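Local coordinates for protein Alpha/beta hydrolase (Enterobacter asburiae, PDB 6KMO) that probably hydrolyses carboxylic ester bonds, as an esterase or lipase built on the alpha/beta hydrolase fold, at residues E48-P52 with Q53-Q57; A190-A193 with K194-G198; V321-A324 with L325-G329. The protein carries 2 engineered substitutions. All blocks are in the same frame, centred on the assembly; numbering follows the deposited sequence.

Contact 1 of 3, residues E48-P52 with Q53-Q57; sequences EQMTP and QEARQ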
ATOM      1  N   GLU A  48     -16.304  -0.264 -26.898  1.00  9.48           N
ATOM      2  CA  GLU A  48     -16.803   1.023 -27.372  1.00  9.89           C
ATOM      3  C   GLU A  48     -17.665   0.904 -28.619  1.00 10.61           C
ATOM      4  O   GLU A  48     -18.290   1.901 -29.009  1.00 12.41           O
ATOM      5  CB  GLU A  48     -15.658   2.017 -27.572  1.00 12.00           C
ATOM      6  CG  GLU A  48     -14.708   1.729 -28.734  1.00 10.64           C
ATOM      7  CD  GLU A  48     -13.569   0.763 -28.432  1.00 12.04           C
ATOM      8  OE1 GLU A  48     -13.525   0.190 -27.317  1.00 11.16           O
ATOM      9  OE2 GLU A  48     -12.701   0.586 -29.312  1.00 12.95           O
ATOM     10  N   GLN A  49     -17.723  -0.267 -29.247  1.00 11.84           N
ATOM     11  CA  GLN A  49     -18.619  -0.516 -30.374  1.00 13.26           C
ATOM     12  C   GLN A  49     -19.921  -1.180 -29.950  1.00 13.41           C
ATOM     13  O   GLN A  49     -20.773  -1.467 -30.806  1.00 14.58           O
ATOM     14  CB  GLN A  49     -17.910  -1.376 -31.422  1.00 13.91           C
ATOM     15  CG  GLN A  49     -16.738  -0.674 -32.079  1.00 13.02           C
ATOM     16  CD  GLN A  49     -15.990  -1.564 -33.046  1.00 18.71           C
ATOM     17  OE1 GLN A  49     -16.520  -2.569 -33.530  1.00 21.79           O
ATOM     18  NE2 GLN A  49     -14.747  -1.216 -33.309  1.00 19.00           N
ATOM     19  N   MET A  50     -20.105  -1.430 -28.655  1.00 11.44           N
ATOM     20  CA  MET A  50     -21.303  -2.083 -28.149  1.00 12.15           C
ATOM     21  C   MET A  50     -22.360  -1.050 -27.768  1.00 10.84           C
ATOM     22  O   MET A  50     -22.071   0.129 -27.551  1.00 12.51           O
ATOM     23  CB  MET A  50     -20.962  -2.902 -26.897  1.00 11.27           C
ATOM     24  CG  MET A  50     -20.059  -4.094 -27.128  1.00 11.70           C
ATOM     25  SD  MET A  50     -19.661  -5.007 -25.575  1.00  5.61           S
ATOM     26  CE  MET A  50     -18.486  -6.183 -26.235  1.00 20.05           C
ATOM     27  N   THR A  51     -23.604  -1.509 -27.660  1.00 12.69           N
ATOM     28  CA  THR A  51     -24.609  -0.679 -27.030  1.00 11.18           C
ATOM     29  C   THR A  51     -24.330  -0.627 -25.531  1.00 11.44           C
ATOM     30  O   THR A  51     -23.641  -1.495 -24.991  1.00 11.73           O
ATOM     31  CB  THR A  51     -25.999  -1.258 -27.234  1.00 13.61           C
ATOM     32  OG1 THR A  51     -26.099  -2.504 -26.558  1.00 15.72           O
ATOM     33  CG2 THR A  51     -26.289  -1.476 -28.727  1.00 18.34           C
ATOM     34  N   PRO A  52     -24.857   0.378 -24.832  1.00 12.34           N
ATOM     35  CA  PRO A  52     -24.722   0.372 -23.365  1.00 12.16           C
ATOM     36  C   PRO A  52     -25.190  -0.924 -22.745  1.00 11.73           C
ATOM     37  O   PRO A  52     -24.532  -1.448 -21.839  1.00 10.44           O
ATOM     38  CB  PRO A  52     -25.562   1.576 -22.936  1.00 12.42           C
ATOM     39  CG  PRO A  52     -25.395   2.523 -24.073  1.00 16.49           C
ATOM     40  CD  PRO A  52     -25.366   1.667 -25.326  1.00 13.59           C
ATOM     41  N   GLN A  53     -26.300  -1.479 -23.237  1.00 12.67           N
ATOM     42  CA  GLN A  53     -26.824  -2.716 -22.672  1.00 13.23           C
ATOM     43  C   GLN A  53     -25.851  -3.878 -22.872  1.00 11.38           C
ATOM     44  O   GLN A  53     -25.560  -4.629 -21.935  1.00 12.96           O
ATOM     45  CB  GLN A  53     -28.186  -3.013 -23.307  1.00 18.26           C
ATOM     46  CG  GLN A  53     -29.274  -1.969 -22.994  1.00 34.20           C
ATOM     47  CD  GLN A  53     -29.175  -0.647 -23.785  1.00 37.23           C
ATOM     48  OE1 GLN A  53     -28.473  -0.532 -24.797  1.00 24.21           O
ATOM     49  NE2 GLN A  53     -29.900   0.363 -23.307  1.00 36.22           N
ATOM     50  N   GLU A  54     -25.308  -4.023 -24.085  1.00 11.48           N
ATOM     51  CA  GLU A  54     -24.340  -5.077 -24.344  1.00 12.86           C
ATOM     52  C   GLU A  54     -23.116  -4.922 -23.452  1.00 10.12           C
ATOM     53  O   GLU A  54     -22.621  -5.909 -22.885  1.00 12.94           O
ATOM     54  CB  GLU A  54     -23.916  -5.042 -25.816  1.00 14.24           C
ATOM     55  CG  GLU A  54     -24.985  -5.517 -26.783  1.00 17.76           C
ATOM     56  CD  GLU A  54     -24.643  -5.216 -28.231  1.00 23.62           C
ATOM     57  OE1 GLU A  54     -23.819  -4.314 -28.495  1.00 18.63           O
ATOM     58  OE2 GLU A  54     -25.216  -5.889 -29.118  1.00 28.68           O
ATOM     59  N   ALA A  55     -22.606  -3.693 -23.326  1.00 10.04           N
ATOM     60  CA  ALA A  55     -21.417  -3.458 -22.515  1.00  9.49           C
ATOM     61  C   ALA A  55     -21.692  -3.764 -21.051  1.00  8.84           C
ATOM     62  O   ALA A  55     -20.851  -4.352 -20.367  1.00  9.46           O
ATOM     63  CB  ALA A  55     -20.974  -2.005 -22.677  1.00  9.17           C
ATOM     64  N   ARG A  56     -22.863  -3.376 -20.555  1.00  8.97           N
ATOM     65  CA  ARG A  56     -23.211  -3.669 -19.171  1.00  8.29           C
ATOM     66  C   ARG A  56     -23.181  -5.167 -18.906  1.00 10.28           C
ATOM     67  O   ARG A  56     -22.717  -5.607 -17.848  1.00  9.47           O
ATOM     68  CB  ARG A  56     -24.580  -3.097 -18.845  1.00  8.54           C
ATOM     69  CG  ARG A  56     -24.573  -1.585 -18.729  1.00  8.86           C
ATOM     70  CD  ARG A  56     -25.956  -0.960 -18.801  1.00 10.26           C
ATOM     71  NE  ARG A  56     -25.792   0.491 -18.826  1.00 10.29           N
ATOM     72  CZ  ARG A  56     -26.686   1.380 -19.242  1.00  9.30           C
ATOM     73  NH1 ARG A  56     -27.883   1.008 -19.667  1.00 11.85           N
ATOM     74  NH2 ARG A  56     -26.365   2.663 -19.212  1.00  9.93           N
ATOM     75  N   GLN A  57     -23.662  -5.960 -19.858  1.00  9.43           N
ATOM     76  CA  GLN A  57     -23.714  -7.411 -19.684  1.00 10.85           C
ATOM     77  C   GLN A  57     -22.328  -8.025 -19.595  1.00 11.72           C
ATOM     78  O   GLN A  57     -22.158  -9.062 -18.931  1.00 11.56           O
ATOM     79  CB  GLN A  57     -24.529  -8.037 -20.817  1.00 13.38           C
ATOM     80  CG  GLN A  57     -26.007  -7.677 -20.729  1.00 13.86           C
ATOM     81  CD  GLN A  57     -26.801  -8.100 -21.945  1.00 20.09           C
ATOM     82  OE1 GLN A  57     -26.373  -7.900 -23.083  1.00 24.24           O
ATOM     83  NE2 GLN A  57     -27.971  -8.678 -21.704  1.00 19.45           N
TER
HETATM   84  O   HOH W   1     -23.430  -3.449 -31.009  1.00 25.48           O
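A capping box formed by Thr51 and Glu54 starts helix 52-63, each residue giving its backbone N-H to the other's side chain. Glu54 N donates to Thr51 OG1 at 3.0 Å, nearly straight at 168°. In return Thr51 N reaches Glu54 OE1 at 2.9 Å, approaching from above the carboxylate plane. With OG1 between the backbone N and the carbonyl carbon (chi1 65°), the threonine hydroxyl is placed within reach of Glu54 N. Glu54 OE1 has a second grip: a water donates to it at 2.7 Å and links it weakly to Gln49 O. The carboxylate lies at a helix start, where the helix dipole would probably favour its ionised form.

Beside the box runs a hydrophobic staple, the apolar pairing of the residue before the N-cap with the one four places beyond the cap. Met50 CB lies 4.3 Å from Ala55 CB, and the extended methionine carries SD along the helix to 3.9 Å from Ala55 CA. Thr51 O receives Ala55 N at 2.9 Å, and Pro52 O receives Arg56 N, so regular helical bonding follows at once. The Arg56 guanidinium turns one face onto Pro52 CB, which stands 3.8 Å above its plane, while its nitrogens reach the Val111 carbonyl and form a salt bridge with Glu143. Trp236 of helix 231-241 packs on Ala55.

Contact 2 of 3, residues A190-A193 with K194-G198; sequences ALQA and KQFNG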
ATOM      1  N   ALA A 190     -16.666  15.265  -2.218  1.00  6.48           N
ATOM      2  CA  ALA A 190     -15.872  16.030  -1.265  1.00  6.75           C
ATOM      3  C   ALA A 190     -15.803  17.508  -1.653  1.00  7.19           C
ATOM      4  O   ALA A 190     -15.877  18.389  -0.783  1.00  7.06           O
ATOM      5  CB  ALA A 190     -14.472  15.431  -1.126  1.00  6.94           C
ATOM      6  N   LEU A 191     -15.668  17.806  -2.944  1.00  6.54           N
ATOM      7  CA  LEU A 191     -15.581  19.200  -3.385  1.00  7.16           C
ATOM      8  C   LEU A 191     -16.931  19.901  -3.269  1.00  7.95           C
ATOM      9  O   LEU A 191     -16.990  21.088  -2.924  1.00  8.47           O
ATOM     10  CB  LEU A 191     -15.033  19.268  -4.803  1.00  6.43           C
ATOM     11  CG  LEU A 191     -13.549  18.914  -4.960  1.00  6.80           C
ATOM     12  CD1 LEU A 191     -13.193  18.642  -6.402  1.00  6.94           C
ATOM     13  CD2 LEU A 191     -12.662  19.997  -4.359  1.00  8.32           C
ATOM     14  N   GLN A 192     -18.032  19.193  -3.518  1.00  7.23           N
ATOM     15  CA  GLN A 192     -19.341  19.782  -3.246  1.00  7.38           C
ATOM     16  C   GLN A 192     -19.497  20.059  -1.755  1.00  8.81           C
ATOM     17  O   GLN A 192     -19.962  21.135  -1.361  1.00  8.71           O
ATOM     18  CB  GLN A 192     -20.449  18.838  -3.707  1.00  7.66           C
ATOM     19  CG  GLN A 192     -20.636  18.762  -5.206  1.00  8.52           C
ATOM     20  CD  GLN A 192     -21.661  17.722  -5.574  1.00  8.95           C
ATOM     21  OE1 GLN A 192     -22.859  17.961  -5.477  1.00  9.49           O
ATOM     22  NE2 GLN A 192     -21.199  16.545  -5.958  1.00  7.74           N
ATOM     23  N   ALA A 193     -19.126  19.106  -0.908  1.00  8.36           N
ATOM     24  CA  ALA A 193     -19.248  19.305   0.535  1.00  8.47           C
ATOM     25  C   ALA A 193     -18.437  20.508   1.002  1.00 10.96           C
ATOM     26  O   ALA A 193     -18.882  21.260   1.876  1.00 11.54           O
ATOM     27  CB  ALA A 193     -18.850  18.033   1.280  1.00  8.01           C
ATOM     28  N   LYS A 194     -17.262  20.729   0.420  0.58  9.37           N
ATOM     29  CA  LYS A 194     -16.486  21.909   0.785  0.58 10.64           C
ATOM     30  C   LYS A 194     -17.213  23.178   0.365  0.58 11.31           C
ATOM     31  O   LYS A 194     -17.344  24.122   1.151  0.58 13.18           O
ATOM     32  CB  LYS A 194     -15.092  21.843   0.165  0.58 12.94           C
ATOM     33  CG  LYS A 194     -14.240  23.077   0.451  0.58 15.23           C
ATOM     34  CD  LYS A 194     -12.748  22.759   0.413  0.58 21.14           C
ATOM     35  CE  LYS A 194     -12.310  22.251  -0.951  0.58 20.37           C
ATOM     36  NZ  LYS A 194     -12.558  23.241  -2.038  0.58 20.20           N
ATOM     37  N   GLN A 195     -17.728  23.207  -0.864  1.00 10.07           N
ATOM     38  CA  GLN A 195     -18.410  24.404  -1.338  1.00 11.58           C
ATOM     39  C   GLN A 195     -19.670  24.693  -0.532  1.00 14.22           C
ATOM     40  O   GLN A 195     -20.001  25.862  -0.283  1.00 17.24           O
ATOM     41  CB  GLN A 195     -18.746  24.261  -2.822  1.00 15.61           C
ATOM     42  CG  GLN A 195     -19.133  25.579  -3.471  1.00 21.86           C
ATOM     43  CD  GLN A 195     -17.994  26.582  -3.448  1.00 20.13           C
ATOM     44  OE1 GLN A 195     -16.821  26.211  -3.541  1.00 33.60           O
ATOM     45  NE2 GLN A 195     -18.328  27.849  -3.315  1.00 31.84           N
ATOM     46  N   PHE A 196     -20.381  23.651  -0.108  1.00 13.52           N
ATOM     47  CA  PHE A 196     -21.680  23.798   0.542  1.00 13.04           C
ATOM     48  C   PHE A 196     -21.596  23.707   2.066  1.00 16.39           C
ATOM     49  O   PHE A 196     -22.639  23.604   2.729  1.00 21.13           O
ATOM     50  CB  PHE A 196     -22.660  22.755  -0.008  1.00 16.13           C
ATOM     51  CG  PHE A 196     -22.817  22.782  -1.508  1.00 14.39           C
ATOM     52  CD1 PHE A 196     -22.787  23.968  -2.213  1.00 18.76           C
ATOM     53  CD2 PHE A 196     -22.999  21.600  -2.211  1.00 18.08           C
ATOM     54  CE1 PHE A 196     -22.938  23.979  -3.591  1.00 20.25           C
ATOM     55  CE2 PHE A 196     -23.159  21.603  -3.579  1.00 16.80           C
ATOM     56  CZ  PHE A 196     -23.116  22.783  -4.276  1.00 18.01           C
ATOM     57  N   ASN A 197     -20.390  23.725   2.630  1.00 14.89           N
ATOM     58  CA  ASN A 197     -20.157  23.698   4.078  1.00 14.01           C
ATOM     59  C   ASN A 197     -20.797  22.492   4.775  1.00 24.27           C
ATOM     60  O   ASN A 197     -21.471  22.611   5.802  1.00 25.50           O
ATOM     61  CB  ASN A 197     -20.582  25.013   4.745  1.00 20.90           C
ATOM     62  CG  ASN A 197     -19.985  26.227   4.061  1.00 28.52           C
ATOM     63  OD1 ASN A 197     -18.769  26.430   4.079  1.00 41.84           O
ATOM     64  ND2 ASN A 197     -20.838  27.034   3.442  1.00 35.05           N
ATOM     65  N   GLY A 198     -20.545  21.311   4.229  1.00 16.90           N
ATOM     66  CA  GLY A 198     -20.849  20.080   4.931  1.00 13.48           C
ATOM     67  C   GLY A 198     -21.433  19.073   3.972  1.00 13.68           C
ATOM     68  O   GLY A 198     -21.745  19.383   2.814  1.00 14.52           O
TER
HETATM   69  O   HOH W   2     -15.076  22.997  -3.587  1.00 19.62           O
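Leu191 O is gripped twice near the end of helix 181-195: Gln195 N donates to it at 3.0 Å, and a water donates at 2.8 Å. That water accepts from Lys194 NZ in one of its two conformers. The Lys194 chain leaves the backbone extended and then bends at its last two torsions, bringing NZ beside Leu191 CD2; the ammonium also bonds to the carbonyl of Gln262.

Phe196 N donates to Gln192 O at 2.8 Å, and with CG beside its backbone N (chi1 -55°) the phenyl ring lies alongside the glutamine. Ring atom CE2 lies 3.9 Å from Gln192 CB, the two side chains point the same way, and the amide stands almost perpendicular to the ring (86°). Gln192 NE2 is held by the carbonyl of Ile150.

Here the helix ends in the pattern of a Schellman motif, within the beta-alpha-beta unit of strands 174-179 and 203-207. Gly198 N reaches back to Ala193 O at 2.9 Å, Asn197 takes up left-handed helical angles, and the inner bond, Asn197 N to Lys194 O, is weak at 3.4 Å. At the backbone angles of Gly198 a CB would collide with Asn197 O, hence the glycine. Its carbonyl meets Ala193 CA in a C-H...O contact and bonds to Tyr154 OH of helix 148-163, whose ring packs edge-to-face with Phe196. Leu8 of the second subunit packs against both Gln192 and Phe196.

Contact 3 of 3, residues V321-A324 with L325-G329; sequences VKVA and LEQAG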
ATOM      1  N   VAL A 321      -4.459  -8.381  -4.418  1.00  6.04           N
ATOM      2  CA  VAL A 321      -5.820  -7.885  -4.226  1.00  5.03           C
ATOM      3  C   VAL A 321      -6.231  -8.029  -2.771  1.00  7.07           C
ATOM      4  O   VAL A 321      -6.726  -7.083  -2.145  1.00  6.11           O
ATOM      5  CB  VAL A 321      -6.798  -8.612  -5.171  1.00  7.02           C
ATOM      6  CG1 VAL A 321      -8.251  -8.319  -4.789  1.00  7.00           C
ATOM      7  CG2 VAL A 321      -6.512  -8.221  -6.624  1.00  7.44           C
ATOM      8  N   LYS A 322      -6.053  -9.224  -2.214  1.00  6.24           N
ATOM      9  CA  LYS A 322      -6.462  -9.460  -0.841  1.00  6.81           C
ATOM     10  C   LYS A 322      -5.748  -8.518   0.110  1.00  6.87           C
ATOM     11  O   LYS A 322      -6.370  -7.948   1.017  1.00  7.29           O
ATOM     12  CB  LYS A 322      -6.189 -10.909  -0.465  1.00  7.28           C
ATOM     13  CG  LYS A 322      -7.062 -11.881  -1.269  1.00  9.41           C
ATOM     14  CD  LYS A 322      -7.051 -13.302  -0.698  1.00 16.50           C
ATOM     15  CE  LYS A 322      -5.854 -14.085  -1.144  1.00 28.92           C
ATOM     16  NZ  LYS A 322      -5.966 -15.505  -0.668  1.00 32.52           N
ATOM     17  N   VAL A 323      -4.453  -8.302  -0.107  1.00  5.85           N
ATOM     18  CA  VAL A 323      -3.705  -7.404   0.762  1.00  6.69           C
ATOM     19  C   VAL A 323      -4.133  -5.960   0.536  1.00  6.41           C
ATOM     20  O   VAL A 323      -4.365  -5.225   1.497  1.00  5.76           O
ATOM     21  CB  VAL A 323      -2.192  -7.617   0.574  1.00  6.37           C
ATOM     22  CG1 VAL A 323      -1.383  -6.502   1.253  1.00  7.62           C
ATOM     23  CG2 VAL A 323      -1.809  -8.987   1.115  1.00  7.59           C
ATOM     24  N   ALA A 324      -4.264  -5.536  -0.723  1.00  6.12           N
ATOM     25  CA  ALA A 324      -4.633  -4.150  -0.993  1.00  6.07           C
ATOM     26  C   ALA A 324      -5.959  -3.783  -0.333  1.00  5.32           C
ATOM     27  O   ALA A 324      -6.116  -2.672   0.202  1.00  6.22           O
ATOM     28  CB  ALA A 324      -4.726  -3.905  -2.497  1.00  6.78           C
ATOM     29  N   LEU A 325      -6.944  -4.674  -0.391  1.00  5.49           N
ATOM     30  CA  LEU A 325      -8.252  -4.346   0.162  1.00  6.03           C
ATOM     31  C   LEU A 325      -8.227  -4.389   1.684  1.00  6.65           C
ATOM     32  O   LEU A 325      -8.859  -3.554   2.341  1.00  6.72           O
ATOM     33  CB  LEU A 325      -9.326  -5.255  -0.430  1.00  6.21           C
ATOM     34  CG  LEU A 325      -9.494  -5.070  -1.944  1.00  7.04           C
ATOM     35  CD1 LEU A 325     -10.547  -6.043  -2.481  1.00  8.00           C
ATOM     36  CD2 LEU A 325      -9.866  -3.638  -2.325  1.00  8.13           C
ATOM     37  N   GLU A 326      -7.487  -5.335   2.267  1.00  5.79           N
ATOM     38  CA  GLU A 326      -7.272  -5.313   3.714  1.00  6.10           C
ATOM     39  C   GLU A 326      -6.637  -3.995   4.149  1.00  7.06           C
ATOM     40  O   GLU A 326      -7.033  -3.407   5.158  1.00  6.45           O
ATOM     41  CB  GLU A 326      -6.404  -6.499   4.161  1.00  6.98           C
ATOM     42  CG  GLU A 326      -6.200  -6.581   5.669  1.00  9.79           C
ATOM     43  CD  GLU A 326      -7.472  -6.942   6.422  1.00 12.12           C
ATOM     44  OE1 GLU A 326      -8.363  -7.589   5.836  1.00 14.71           O
ATOM     45  OE2 GLU A 326      -7.569  -6.603   7.622  1.00 19.63           O
ATOM     46  N   GLN A 327      -5.660  -3.515   3.381  1.00  5.57           N
ATOM     47  CA  GLN A 327      -4.932  -2.300   3.726  1.00  5.10           C
ATOM     48  C   GLN A 327      -5.794  -1.057   3.561  1.00  6.60           C
ATOM     49  O   GLN A 327      -5.688  -0.111   4.359  1.00  5.95           O
ATOM     50  CB  GLN A 327      -3.659  -2.234   2.874  1.00  5.49           C
ATOM     51  CG  GLN A 327      -2.629  -3.291   3.247  1.00  5.72           C
ATOM     52  CD  GLN A 327      -1.349  -3.193   2.462  1.00  5.82           C
ATOM     53  OE1 GLN A 327      -1.342  -2.817   1.292  1.00  6.46           O
ATOM     54  NE2 GLN A 327      -0.243  -3.557   3.098  1.00  6.50           N
ATOM     55  N   ALA A 328      -6.643  -1.023   2.533  1.00  6.40           N
ATOM     56  CA  ALA A 328      -7.602   0.072   2.424  1.00  5.65           C
ATOM     57  C   ALA A 328      -8.547   0.075   3.614  1.00  6.69           C
ATOM     58  O   ALA A 328      -8.835   1.134   4.188  1.00  6.70           O
ATOM     59  CB  ALA A 328      -8.383  -0.035   1.115  1.00  7.62           C
ATOM     60  N   GLY A 329      -9.042  -1.102   3.995  1.00  5.98           N
ATOM     61  CA  GLY A 329      -9.953  -1.186   5.130  1.00  6.86           C
ATOM     62  C   GLY A 329      -9.304  -0.773   6.436  1.00  8.09           C
ATOM     63  O   GLY A 329      -9.933  -0.108   7.262  1.00  7.34           O
TER
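Val323 and Gln327, one turn apart on helix 319-335, provide the tightest side-chain packing of this contact. The methyl CG1 of Val323 lies 3.5 Å from Gln327 CD, with OE1 and NE2 of the same amide both a little farther off, so the methyl sits over the face of the amide, above its carbon, not at an edge. With its CG anti to the carbonyl carbon (chi1 -69°) and the chain extended beyond, Gln327 runs back along the helix over the preceding turn, and its CG comes to 3.1 Å from Val323 O. A second i to i+4 pair is wholly apolar: Val321 CG1 touches Leu325 CD1 at 4.0 Å, the two side chains lying side by side and pointing the same way.

The backbone bonds give a regular alpha-helical ladder. Each N-H from Leu325 to Ala328 donates to the carbonyl four residues earlier, ending with Ala328 N to Ala324 O at 2.9 Å. Ala324 O has a further donor, the amide NE2 of Gln272, so this buried carbonyl serves the helix and the sheet together.

Polar side-chain ends look outside the segments. Lys322 NZ bonds to Gln317 OE1, and Gln327 OE1 to Tyr302 OH. The amide NE2 of Gln327 in the second subunit bonds to Gln327 O, placing this turn in the dimer interface, where Val323 packs on Thr298 of the second subunit.

Within its own chain the helix lies against the sheet, tied to strand 269-274 through Gln272 and to strand 297-302, at one edge of the sheet within this chain, through Tyr302, while Leu325 packs on Arg120, Leu121 and Asp124 of helix 115-129.

Followed from the N terminus, the three contacts come in series, and none nests in or crosses another. Each joins directly consecutive segments, so what it closes is a helical turn or a helix end rather than a long loop. Contact 1 marks where the chain passes from a loop into helix 52-63, before the first strand of the sheet. Contact 2 ends the helix between strands 174-179 and 203-207, and contact 3 lies on the final helix, after the last strand. Contacts 1 and 3 fall on opposite sides of the chain's centre, their own centres 30 Å apart. Contacts 2 and 3, with nearest atoms about 16 Å apart, both touch the second subunit.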